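Local coordinates for phosphoinositol-specific phospholipase C (Pseudomonas sp., PDB 5FYP), which probably cleaves the phosphodiester bond of phosphoinositide lipids in a calcium-dependent reaction, releasing diacylglycerol and a phosphorylated inositol, at residues H26-E30 against F67-N71; E48-Q54 against I117-G123; A34-S38 against D81-T85; H64-V68 against K91-C97. All coordinates share one frame; numbering follows the deposited sequence. Where two conformers were deposited one is given.

Overall arrangement
Followed from the N terminus, the chain first offers loop residues 26-30, after strand 20-25, which reach forward to 67-71 in contact 1; residues 34-38 of the same long loop reach 81-85 in contact 3. Contact 2 pairs strand 46-52 with strand 114-120 and closes the longest loop. Contacts 1, 2 and 3 cross one another, since their segments alternate along the sequence. Contact 4, between 64-68 and the start of helix 94-107, lies entirely within the span bridged by contact 2, crosses contact 3 and shares F67 and V68 with contact 1. The calcium ion joins contacts 1 and 2; the disulfide C84-C97 joins contacts 3 and 4.

Contact 1: H26-E30 against F67-N71; sequences HNCYE and FVRHN. With CA (calcium ion), chain I.
E30 lies over one face of the H70 imidazole and Y29 stands at its edge. The carboxylate of E30 is turned only 16° from the ring plane, with OE2 3.6 Å from H70 CD2. The hydroxyl of Y29 is in the plane of the imidazole, its OH 3.4 Å from H70 CD2. The Y29 ring has its own surroundings: the backbone O of N27 sits 3.8 Å above one face, displaced toward the rim, and the backbone N of H70 comes up at the edge. V68 approaches that ring obliquely, its CG1 3.7 Å from Y29 CD1. With CG of Y29 held between its backbone N and carbonyl carbon (chi1 70°), the phenol reaches over to the backbone of the other segment, and OH ends 3.1 Å from H70 CA. This is packing, since the polar partner of the hydroxyl is D50; likewise E30 OE1 is bound by Q32. The two segments therefore meet by packing, their polar ends being held by other residues. What shapes the loop is a type I turn from N27 to E30, closed by E30 N to N27 O at 3.0 Å. At its first position N27 is a calcium ligand, together with E48, D50 and D119, while H26 NE2 is hydrogen-bonded to water 1 on the same ion. Strand 67-68 forms the edge of its sheet, antiparallel to strand 46-52, and both Y29 and V68 rest on L49 of that neighbouring strand, with V68 also touching helix 94-107.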
# COMPACT_ATOMS: atom_id res chain seq x y z
N HIS A 26 -0.63 2.91 10.84
CA HIS A 26 0.40 1.91 11.01
C HIS A 26 -0.24 0.72 11.75
O HIS A 26 -0.65 0.86 12.91
CB HIS A 26 1.60 2.46 11.77
CG HIS A 26 2.78 1.54 11.79
ND1 HIS A 26 3.99 1.96 12.27
CD2 HIS A 26 2.97 0.26 11.37
CE1 HIS A 26 4.86 0.97 12.18
NE2 HIS A 26 4.27 -0.07 11.65
N ASN A 27 -0.39 -0.41 11.07
CA ASN A 27 -0.93 -1.61 11.69
C ASN A 27 -2.33 -1.42 12.26
O ASN A 27 -2.68 -2.01 13.30
CB ASN A 27 -0.00 -2.19 12.73
CG ASN A 27 1.25 -2.82 12.14
OD1 ASN A 27 1.44 -2.89 10.93
ND2 ASN A 27 2.12 -3.17 13.00
N CYS A 28 -3.18 -0.66 11.57
CA CYS A 28 -4.51 -0.36 12.11
C CYS A 28 -5.53 -1.47 12.14
O CYS A 28 -6.64 -1.26 12.60
CB CYS A 28 -5.12 0.86 11.47
SG CYS A 28 -5.25 0.79 9.69
N TYR A 29 -5.13 -2.64 11.66
CA TYR A 29 -5.90 -3.86 11.88
C TYR A 29 -5.84 -4.36 13.33
O TYR A 29 -6.63 -5.22 13.73
CB TYR A 29 -5.37 -4.98 10.94
CG TYR A 29 -4.00 -5.46 11.32
CD1 TYR A 29 -3.85 -6.43 12.30
CD2 TYR A 29 -2.85 -4.89 10.79
CE1 TYR A 29 -2.59 -6.80 12.73
CE2 TYR A 29 -1.60 -5.26 11.23
CZ TYR A 29 -1.48 -6.21 12.22
OH TYR A 29 -0.24 -6.57 12.71
N GLU A 30 -4.89 -3.88 14.11
CA GLU A 30 -4.79 -4.29 15.50
C GLU A 30 -5.87 -3.62 16.34
O GLU A 30 -6.16 -2.43 16.22
CB GLU A 30 -3.42 -3.99 16.10
CG GLU A 30 -2.28 -4.71 15.43
CD GLU A 30 -0.98 -4.55 16.18
OE1 GLU A 30 -0.96 -4.93 17.37
OE2 GLU A 30 -0.00 -4.04 15.61
N PHE A 67 -4.04 -15.39 7.07
CA PHE A 67 -4.45 -14.86 8.37
C PHE A 67 -3.99 -13.42 8.50
O PHE A 67 -3.01 -13.01 7.86
CB PHE A 67 -3.79 -15.65 9.48
CG PHE A 67 -4.17 -17.09 9.54
CD1 PHE A 67 -3.46 -18.05 8.81
CD2 PHE A 67 -5.22 -17.53 10.35
CE1 PHE A 67 -3.79 -19.39 8.89
CE2 PHE A 67 -5.56 -18.87 10.43
CZ PHE A 67 -4.84 -19.80 9.72
N VAL A 68 -4.64 -12.66 9.39
CA VAL A 68 -4.21 -11.30 9.72
C VAL A 68 -3.99 -11.21 11.22
O VAL A 68 -4.92 -11.39 12.01
CB VAL A 68 -5.20 -10.24 9.22
CG1 VAL A 68 -4.89 -8.87 9.77
CG2 VAL A 68 -5.23 -10.22 7.69
N ARG A 69 -2.75 -10.88 11.59
CA ARG A 69 -2.33 -10.71 12.98
C ARG A 69 -0.95 -10.06 12.98
O ARG A 69 -0.27 -10.05 11.93
CB ARG A 69 -2.25 -12.04 13.73
CG ARG A 69 -1.18 -12.98 13.20
CD ARG A 69 -1.10 -14.23 14.06
NE ARG A 69 -0.04 -15.14 13.58
CZ ARG A 69 -0.18 -15.96 12.56
NH1 ARG A 69 -1.35 -16.12 11.96
NH2 ARG A 69 0.89 -16.65 12.12
N HIS A 70 -0.52 -9.61 14.15
CA HIS A 70 0.79 -8.99 14.26
C HIS A 70 1.92 -9.99 14.49
O HIS A 70 2.94 -9.94 13.81
CB HIS A 70 0.77 -7.95 15.36
CG HIS A 70 2.03 -7.13 15.44
ND1 HIS A 70 2.88 -7.18 16.51
CD2 HIS A 70 2.62 -6.31 14.55
CE1 HIS A 70 3.90 -6.37 16.32
NE2 HIS A 70 3.77 -5.84 15.13
N ASN A 71 1.75 -10.86 15.47
CA ASN A 71 2.84 -11.72 15.91
C ASN A 71 2.85 -13.08 15.24
O ASN A 71 1.85 -13.50 14.72
CB ASN A 71 2.77 -11.87 17.42
CG ASN A 71 2.92 -10.54 18.14
OD1 ASN A 71 2.06 -10.17 18.93
ND2 ASN A 71 3.95 -9.79 17.80
CA CA I . 2.96 -3.89 9.35
O HOH W 1 4.75 -2.44 10.04
O HOH W 2 4.13 -5.01 11.15

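Contact 2: E48-Q54 against I117-G123; sequences ELDFWDQ and ILDKKQG. With CA (calcium ion), chain I.
L49 exchanges backbone bonds with both neighbours of L118: its N donates to I117 O at 2.9 Å, and its O accepts from D119 N at 2.8 Å. F51 N to D119 O and K121 N to F51 O continue the ladder. Beyond it, Q122 OE1 accepts from two consecutive amides, taking Q54 N in its carbonyl plane at 2.9 Å and D53 N only weakly. Such parallel pairing of adjacent strands is consistent with the TIM-barrel clan to which the family belongs, and here it sets E48, D50 and D119 on one face, where OE2, OD1 and OD2 respectively bind the calcium ion. The second oxygens of E48 and D50 are engaged too: E48 OE1 pairs with R260, and D50 OD2, besides Y29, accepts from calcium-bound water 2. K121 NZ donates to that water and to D119 OD2 at 3.0 Å, approaching from above the carboxylate plane. Its chain turns at chi2 (-65°), with CB seated over the six-membered ring of W52, 3.4 Å from the centroid, while the Q122 amide lies at that ring's edge. On the other face K120 CA lies over the F51 ring in a CH-pi contact. K120 NZ has four acceptors around its three protons: G123 O at 2.9 Å, Q122 O, water 4 and, by a weak salt-bridge bond, D53 OD1. Water 3 links F51 O, D53 OD1 and Q122 N, while D53 OD2 forms a salt bridge with R131.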
# COMPACT_ATOMS: atom_id res chain seq x y z
N GLU A 48 -3.51 -0.61 6.55
CA GLU A 48 -2.44 -1.62 6.57
C GLU A 48 -2.97 -2.92 7.15
O GLU A 48 -3.70 -2.91 8.14
CB GLU A 48 -1.23 -1.15 7.39
CG GLU A 48 -0.07 -2.13 7.42
CD GLU A 48 1.20 -1.56 8.00
OE1 GLU A 48 1.14 -0.51 8.66
OE2 GLU A 48 2.28 -2.20 7.80
N LEU A 49 -2.54 -4.02 6.54
CA LEU A 49 -2.82 -5.38 6.99
C LEU A 49 -1.53 -6.16 7.01
O LEU A 49 -0.85 -6.24 5.99
CB LEU A 49 -3.83 -6.07 6.06
CG LEU A 49 -5.23 -5.49 6.09
CD1 LEU A 49 -6.04 -5.84 4.87
CD2 LEU A 49 -5.96 -5.93 7.37
N ASP A 50 -1.23 -6.82 8.14
CA ASP A 50 -0.12 -7.78 8.21
C ASP A 50 -0.69 -9.17 7.98
O ASP A 50 -1.64 -9.57 8.69
CB ASP A 50 0.55 -7.76 9.59
CG ASP A 50 1.34 -6.49 9.88
OD1 ASP A 50 1.53 -5.67 8.98
OD2 ASP A 50 1.75 -6.33 11.05
N PHE A 51 -0.13 -9.91 7.02
CA PHE A 51 -0.76 -11.19 6.66
C PHE A 51 0.22 -12.34 6.64
O PHE A 51 1.36 -12.23 6.18
CB PHE A 51 -1.59 -11.06 5.37
CG PHE A 51 -0.80 -10.93 4.09
CD1 PHE A 51 -0.26 -9.71 3.66
CD2 PHE A 51 -0.65 -12.03 3.26
CE1 PHE A 51 0.41 -9.61 2.45
CE2 PHE A 51 -0.00 -11.92 2.04
CZ PHE A 51 0.53 -10.73 1.64
N TRP A 52 -0.27 -13.45 7.17
CA TRP A 52 0.50 -14.67 7.44
C TRP A 52 -0.09 -15.82 6.67
O TRP A 52 -1.32 -15.95 6.52
CB TRP A 52 0.44 -14.98 8.95
CG TRP A 52 1.09 -13.94 9.82
CD1 TRP A 52 0.59 -12.73 10.19
CD2 TRP A 52 2.41 -14.00 10.37
NE1 TRP A 52 1.51 -12.05 10.92
CE2 TRP A 52 2.64 -12.80 11.06
CE3 TRP A 52 3.42 -14.96 10.34
CZ2 TRP A 52 3.84 -12.52 11.70
CZ3 TRP A 52 4.61 -14.68 10.98
CH2 TRP A 52 4.82 -13.47 11.64
N ASP A 53 0.78 -16.70 6.18
CA ASP A 53 0.33 -17.93 5.54
C ASP A 53 -0.22 -18.94 6.54
O ASP A 53 -1.16 -19.68 6.27
CB ASP A 53 1.50 -18.57 4.78
CG ASP A 53 1.79 -17.88 3.47
OD1 ASP A 53 1.91 -16.63 3.44
OD2 ASP A 53 1.82 -18.59 2.43
N GLN A 54 0.44 -19.02 7.70
CA GLN A 54 0.18 -20.08 8.68
C GLN A 54 -0.54 -19.50 9.91
O GLN A 54 -0.50 -18.31 10.17
CB GLN A 54 1.51 -20.71 9.13
CG GLN A 54 2.42 -21.22 8.06
CD GLN A 54 1.88 -22.42 7.38
OE1 GLN A 54 1.00 -23.11 7.91
NE2 GLN A 54 2.34 -22.65 6.17
N ILE A 117 -1.84 -1.13 2.37
CA ILE A 117 -0.50 -1.69 2.52
C ILE A 117 -0.65 -3.11 3.05
O ILE A 117 -1.17 -3.34 4.13
CB ILE A 117 0.33 -0.84 3.53
CG1 ILE A 117 0.32 0.67 3.14
CG2 ILE A 117 1.74 -1.40 3.72
CD1 ILE A 117 0.84 1.02 1.77
N LEU A 118 -0.23 -4.07 2.24
CA LEU A 118 -0.31 -5.49 2.54
C LEU A 118 1.09 -5.95 2.91
O LEU A 118 1.94 -6.16 2.04
CB LEU A 118 -0.90 -6.25 1.36
CG LEU A 118 -2.26 -5.71 0.88
CD1 LEU A 118 -2.70 -6.46 -0.36
CD2 LEU A 118 -3.31 -5.76 1.95
N ASP A 119 1.33 -6.05 4.22
CA ASP A 119 2.64 -6.31 4.78
C ASP A 119 2.75 -7.83 5.02
O ASP A 119 2.19 -8.39 5.95
CB ASP A 119 2.83 -5.52 6.05
CG ASP A 119 4.24 -5.52 6.60
OD1 ASP A 119 5.14 -6.02 5.90
OD2 ASP A 119 4.42 -4.98 7.74
N LYS A 120 3.41 -8.49 4.06
CA LYS A 120 3.50 -9.93 4.02
C LYS A 120 4.55 -10.41 5.03
O LYS A 120 5.65 -9.91 5.03
CB LYS A 120 3.89 -10.40 2.62
CG LYS A 120 3.77 -11.90 2.45
CD LYS A 120 4.06 -12.38 1.04
CE LYS A 120 3.45 -13.69 0.67
NZ LYS A 120 3.44 -14.73 1.71
N LYS A 121 4.19 -11.41 5.84
CA LYS A 121 5.04 -11.83 6.96
C LYS A 121 5.77 -13.15 6.78
O LYS A 121 6.70 -13.43 7.53
CB LYS A 121 4.23 -11.83 8.25
CG LYS A 121 3.74 -10.43 8.63
CD LYS A 121 4.86 -9.47 8.98
CE LYS A 121 4.36 -8.07 9.26
NZ LYS A 121 5.47 -7.13 9.56
N GLN A 122 5.39 -13.96 5.79
CA GLN A 122 6.04 -15.24 5.48
C GLN A 122 6.34 -15.26 3.98
O GLN A 122 6.03 -14.33 3.25
CB GLN A 122 5.18 -16.41 5.94
CG GLN A 122 5.05 -16.43 7.45
CD GLN A 122 4.17 -17.50 7.99
OE1 GLN A 122 3.00 -17.58 7.66
NE2 GLN A 122 4.71 -18.28 8.92
N GLY A 123 6.98 -16.33 3.52
CA GLY A 123 7.29 -16.48 2.11
C GLY A 123 6.12 -16.91 1.26
O GLY A 123 5.03 -17.17 1.79
CA CA I . 2.96 -3.89 9.35
O HOH W 2 4.13 -5.01 11.15
O HOH W 3 2.58 -14.26 4.48
O HOH W 4 1.87 -16.75 0.43
O HOH W 1 4.75 -2.44 10.04

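Contact 3: A34-S38 against D81-T85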
# COMPACT_ATOMS: atom_id res chain seq x y z
N ALA A 34 -7.75 0.63 16.65
CA ALA A 34 -9.07 0.99 16.12
C ALA A 34 -10.06 -0.07 16.58
O ALA A 34 -9.72 -1.25 16.64
CB ALA A 34 -9.08 1.12 14.60
N ASN A 35 -11.29 0.35 16.85
CA ASN A 35 -12.30 -0.60 17.32
C ASN A 35 -12.75 -1.56 16.20
O ASN A 35 -12.96 -2.74 16.45
CB ASN A 35 -13.46 0.14 17.96
CG ASN A 35 -13.06 0.80 19.29
OD1 ASN A 35 -12.07 0.42 19.94
ND2 ASN A 35 -13.83 1.80 19.69
N THR A 36 -12.83 -1.04 14.98
CA THR A 36 -13.10 -1.85 13.79
C THR A 36 -12.17 -1.39 12.70
O THR A 36 -11.78 -0.21 12.63
CB THR A 36 -14.55 -1.73 13.31
OG1 THR A 36 -14.75 -0.42 12.82
CG2 THR A 36 -15.56 -2.06 14.41
N PHE A 37 -11.84 -2.29 11.79
CA PHE A 37 -10.99 -1.93 10.65
C PHE A 37 -11.71 -0.87 9.81
O PHE A 37 -11.09 0.12 9.39
CB PHE A 37 -10.67 -3.17 9.84
CG PHE A 37 -9.53 -3.00 8.85
CD1 PHE A 37 -8.29 -2.52 9.25
CD2 PHE A 37 -9.70 -3.35 7.51
CE1 PHE A 37 -7.25 -2.41 8.35
CE2 PHE A 37 -8.67 -3.22 6.60
CZ PHE A 37 -7.44 -2.77 7.02
N SER A 38 -13.01 -1.06 9.57
CA SER A 38 -13.76 -0.13 8.74
C SER A 38 -13.77 1.29 9.31
O SER A 38 -13.76 2.26 8.55
CB SER A 38 -15.19 -0.64 8.54
OG SER A 38 -15.94 -0.63 9.73
N ASP A 81 -5.94 -12.15 14.68
CA ASP A 81 -5.97 -11.25 15.85
C ASP A 81 -6.05 -9.84 15.30
O ASP A 81 -5.03 -9.25 14.93
CB ASP A 81 -4.76 -11.48 16.72
CG ASP A 81 -4.78 -10.67 17.98
OD1 ASP A 81 -5.63 -9.79 18.14
OD2 ASP A 81 -3.89 -10.93 18.83
N ASN A 82 -7.28 -9.37 15.10
CA ASN A 82 -7.50 -8.13 14.38
C ASN A 82 -8.92 -7.63 14.63
O ASN A 82 -9.72 -8.33 15.24
CB ASN A 82 -7.22 -8.32 12.87
CG ASN A 82 -8.21 -9.26 12.22
OD1 ASN A 82 -9.41 -8.99 12.18
ND2 ASN A 82 -7.71 -10.38 11.72
N ASN A 83 -9.19 -6.44 14.11
CA ASN A 83 -10.46 -5.73 14.29
C ASN A 83 -11.36 -5.79 13.06
O ASN A 83 -12.29 -4.99 12.95
CB ASN A 83 -10.18 -4.30 14.72
CG ASN A 83 -9.33 -3.57 13.71
OD1 ASN A 83 -9.24 -3.99 12.56
ND2 ASN A 83 -8.77 -2.44 14.12
N CYS A 84 -11.11 -6.72 12.15
CA CYS A 84 -11.98 -6.91 10.98
C CYS A 84 -13.24 -7.69 11.35
O CYS A 84 -13.29 -8.40 12.34
CB CYS A 84 -11.23 -7.64 9.89
SG CYS A 84 -9.65 -6.84 9.48
N THR A 85 -14.27 -7.57 10.51
CA THR A 85 -15.51 -8.35 10.69
C THR A 85 -15.36 -9.88 10.47
O THR A 85 -14.37 -10.35 9.95
CB THR A 85 -16.59 -7.87 9.72
OG1 THR A 85 -16.17 -8.20 8.41
CG2 THR A 85 -16.79 -6.37 9.80
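An Asx turn leads into the disulfide-bearing loop, and N83 and C84, the residues that follow its first position, dock on A34, T36 and F37 of another loop. The turn is made by N82, whose OD1 accepts from C84 N at 2.8 Å and so bends the chain around N83. The bend presents both the main chain and the amide of N83 to the facing loop. From the main chain, N83 O receives F37 N at 3.0 Å, the donor standing well above the carbonyl plane, and it also has T36 CA 3.3 Å away in a CA-H...O contact. From the side chain, ND2 donates to A34 O over 2.9 Å, with an angle of 158° at the hydrogen and the acceptor close to the amide plane. A chi1 of 58° folds the N83 amide against the other loop, where OD1 packs 3.2 Å from F37 CB. The same ND2 also serves C28 O, so one amide nitrogen ties down two loop carbonyls. With an alanine here, A34 O and C28 O would probably both lose their shared donor, and a gap would be likely to open beside F37 CB. C84 adds a sulfur-aromatic contact, its SG 4.4 Å from the F37 ring centroid and oblique to the ring. That ring reaches L47 and L49 of strand 46-52 and V101 of helix 94-107, while C84 is joined by its disulfide to C97 near the start of the same helix.

Contact 4: H64-V68 against K91-C97; sequences HHWFV and KNDLEAC
W66 O, on the residue just ahead of strand 67-68, receives L94 N, the first amide of the helix, at 2.9 Å and a nearly straight 170°. Each following amide of the opening turn then has a different kind of partner. E95 N donates to water 6, which also accepts from W66 N and gives a weak bond to D93 OD2; A96 N donates to D93 OD1 at 2.9 Å; C97 N reaches D93 O. D93 can serve as this cap because, with chi1 at 67°, its carboxylate curls back toward the first turn. Replaced by an alanine, D93 would probably leave A96 N without its side-chain acceptor and water 6 without one of its ties. In one of its two conformers H65 lies obliquely to this carboxylate, its CD2 3.0 Å from D93 OD2, with CE1 over the face of F67. Beside this polar seam the contact is apolar. L94 CD2 packs 3.9 Å from W66 CB, while CG2 of V68 lies 3.6 Å from L94 CA and 4.1 Å from C97 SG. W66 itself points its indole away, into edge-to-face contacts with F51 and F136. The pattern is that of an aspartate N-cap, here at the head of helix 94-107 where it packs against the edge strand of the sheet.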
# COMPACT_ATOMS: atom_id res chain seq x y z
N HIS A 64 -5.50 -20.62 -0.66
CA HIS A 64 -6.29 -19.46 -1.10
C HIS A 64 -6.75 -18.59 0.06
O HIS A 64 -7.73 -17.90 -0.05
CB HIS A 64 -7.51 -19.91 -1.94
CG HIS A 64 -7.20 -21.00 -2.92
ND1 HIS A 64 -7.99 -22.11 -3.07
CD2 HIS A 64 -6.16 -21.17 -3.76
CE1 HIS A 64 -7.47 -22.89 -4.01
NE2 HIS A 64 -6.36 -22.35 -4.43
N HIS A 65 -6.03 -18.67 1.17
CA HIS A 65 -6.38 -18.05 2.45
C HIS A 65 -5.15 -17.56 3.15
O HIS A 65 -4.12 -18.21 3.08
CB HIS A 65 -7.02 -19.16 3.31
CG HIS A 65 -7.19 -18.82 4.77
ND1 HIS A 65 -6.20 -18.93 5.73
CD2 HIS A 65 -8.29 -18.41 5.42
CE1 HIS A 65 -6.69 -18.54 6.91
NE2 HIS A 65 -7.97 -18.26 6.75
N TRP A 66 -5.26 -16.42 3.83
CA TRP A 66 -4.20 -15.92 4.70
C TRP A 66 -4.83 -15.39 5.99
O TRP A 66 -5.98 -14.96 5.97
CB TRP A 66 -3.37 -14.82 4.04
CG TRP A 66 -2.50 -15.28 2.87
CD1 TRP A 66 -1.15 -15.52 2.93
CD2 TRP A 66 -2.88 -15.48 1.49
NE1 TRP A 66 -0.69 -15.85 1.70
CE2 TRP A 66 -1.72 -15.84 0.79
CE3 TRP A 66 -4.09 -15.41 0.80
CZ2 TRP A 66 -1.73 -16.12 -0.56
CZ3 TRP A 66 -4.10 -15.70 -0.56
CH2 TRP A 66 -2.94 -16.05 -1.21
N PHE A 67 -4.04 -15.39 7.07
CA PHE A 67 -4.45 -14.86 8.37
C PHE A 67 -3.99 -13.42 8.50
O PHE A 67 -3.01 -13.01 7.86
CB PHE A 67 -3.79 -15.65 9.48
CG PHE A 67 -4.17 -17.09 9.54
CD1 PHE A 67 -3.46 -18.05 8.81
CD2 PHE A 67 -5.22 -17.53 10.35
CE1 PHE A 67 -3.79 -19.39 8.89
CE2 PHE A 67 -5.56 -18.87 10.43
CZ PHE A 67 -4.84 -19.80 9.72
N VAL A 68 -4.64 -12.66 9.39
CA VAL A 68 -4.21 -11.30 9.72
C VAL A 68 -3.99 -11.21 11.22
O VAL A 68 -4.92 -11.39 12.01
CB VAL A 68 -5.20 -10.24 9.22
CG1 VAL A 68 -4.89 -8.87 9.77
CG2 VAL A 68 -5.23 -10.22 7.69
N LYS A 91 -14.91 -15.98 11.07
CA LYS A 91 -13.50 -15.99 10.60
C LYS A 91 -13.00 -14.68 9.99
O LYS A 91 -13.19 -14.38 8.79
CB LYS A 91 -13.36 -17.10 9.57
CG LYS A 91 -11.96 -17.33 9.05
CD LYS A 91 -11.89 -18.50 8.07
CE LYS A 91 -12.25 -18.11 6.63
NZ LYS A 91 -13.67 -18.46 6.29
N ASN A 92 -12.27 -13.92 10.79
CA ASN A 92 -11.77 -12.61 10.40
C ASN A 92 -10.34 -12.71 9.82
O ASN A 92 -9.37 -12.31 10.44
CB ASN A 92 -11.82 -11.62 11.59
CG ASN A 92 -11.17 -12.16 12.87
OD1 ASN A 92 -11.22 -13.35 13.20
ND2 ASN A 92 -10.55 -11.27 13.61
N ASP A 93 -10.28 -13.29 8.63
CA ASP A 93 -9.03 -13.54 7.93
C ASP A 93 -8.70 -12.40 6.95
O ASP A 93 -9.36 -11.38 6.93
CB ASP A 93 -9.08 -14.91 7.25
CG ASP A 93 -10.09 -14.98 6.11
OD1 ASP A 93 -10.96 -14.08 5.97
OD2 ASP A 93 -10.04 -15.99 5.38
N LEU A 94 -7.70 -12.60 6.10
CA LEU A 94 -7.35 -11.58 5.15
C LEU A 94 -8.51 -11.21 4.26
O LEU A 94 -8.84 -10.03 4.06
CB LEU A 94 -6.14 -11.98 4.30
CG LEU A 94 -5.74 -10.98 3.23
CD1 LEU A 94 -5.36 -9.63 3.80
CD2 LEU A 94 -4.60 -11.51 2.37
N GLU A 95 -9.17 -12.23 3.72
CA GLU A 95 -10.32 -11.98 2.83
C GLU A 95 -11.39 -11.15 3.53
O GLU A 95 -11.98 -10.24 2.94
CB GLU A 95 -10.88 -13.30 2.30
CG GLU A 95 -12.09 -13.12 1.41
CD GLU A 95 -12.47 -14.37 0.64
OE1 GLU A 95 -11.72 -15.35 0.62
OE2 GLU A 95 -13.54 -14.36 0.01
N ALA A 96 -11.64 -11.47 4.80
CA ALA A 96 -12.65 -10.71 5.55
C ALA A 96 -12.25 -9.22 5.70
O ALA A 96 -13.06 -8.31 5.53
CB ALA A 96 -12.85 -11.31 6.91
N CYS A 97 -10.99 -9.00 6.02
CA CYS A 97 -10.47 -7.64 6.15
C CYS A 97 -10.58 -6.87 4.82
O CYS A 97 -10.98 -5.71 4.79
CB CYS A 97 -9.03 -7.61 6.64
SG CYS A 97 -8.77 -8.25 8.31
O HOH W 5 -9.08 -15.95 1.19
O HOH W 6 -7.97 -15.09 3.55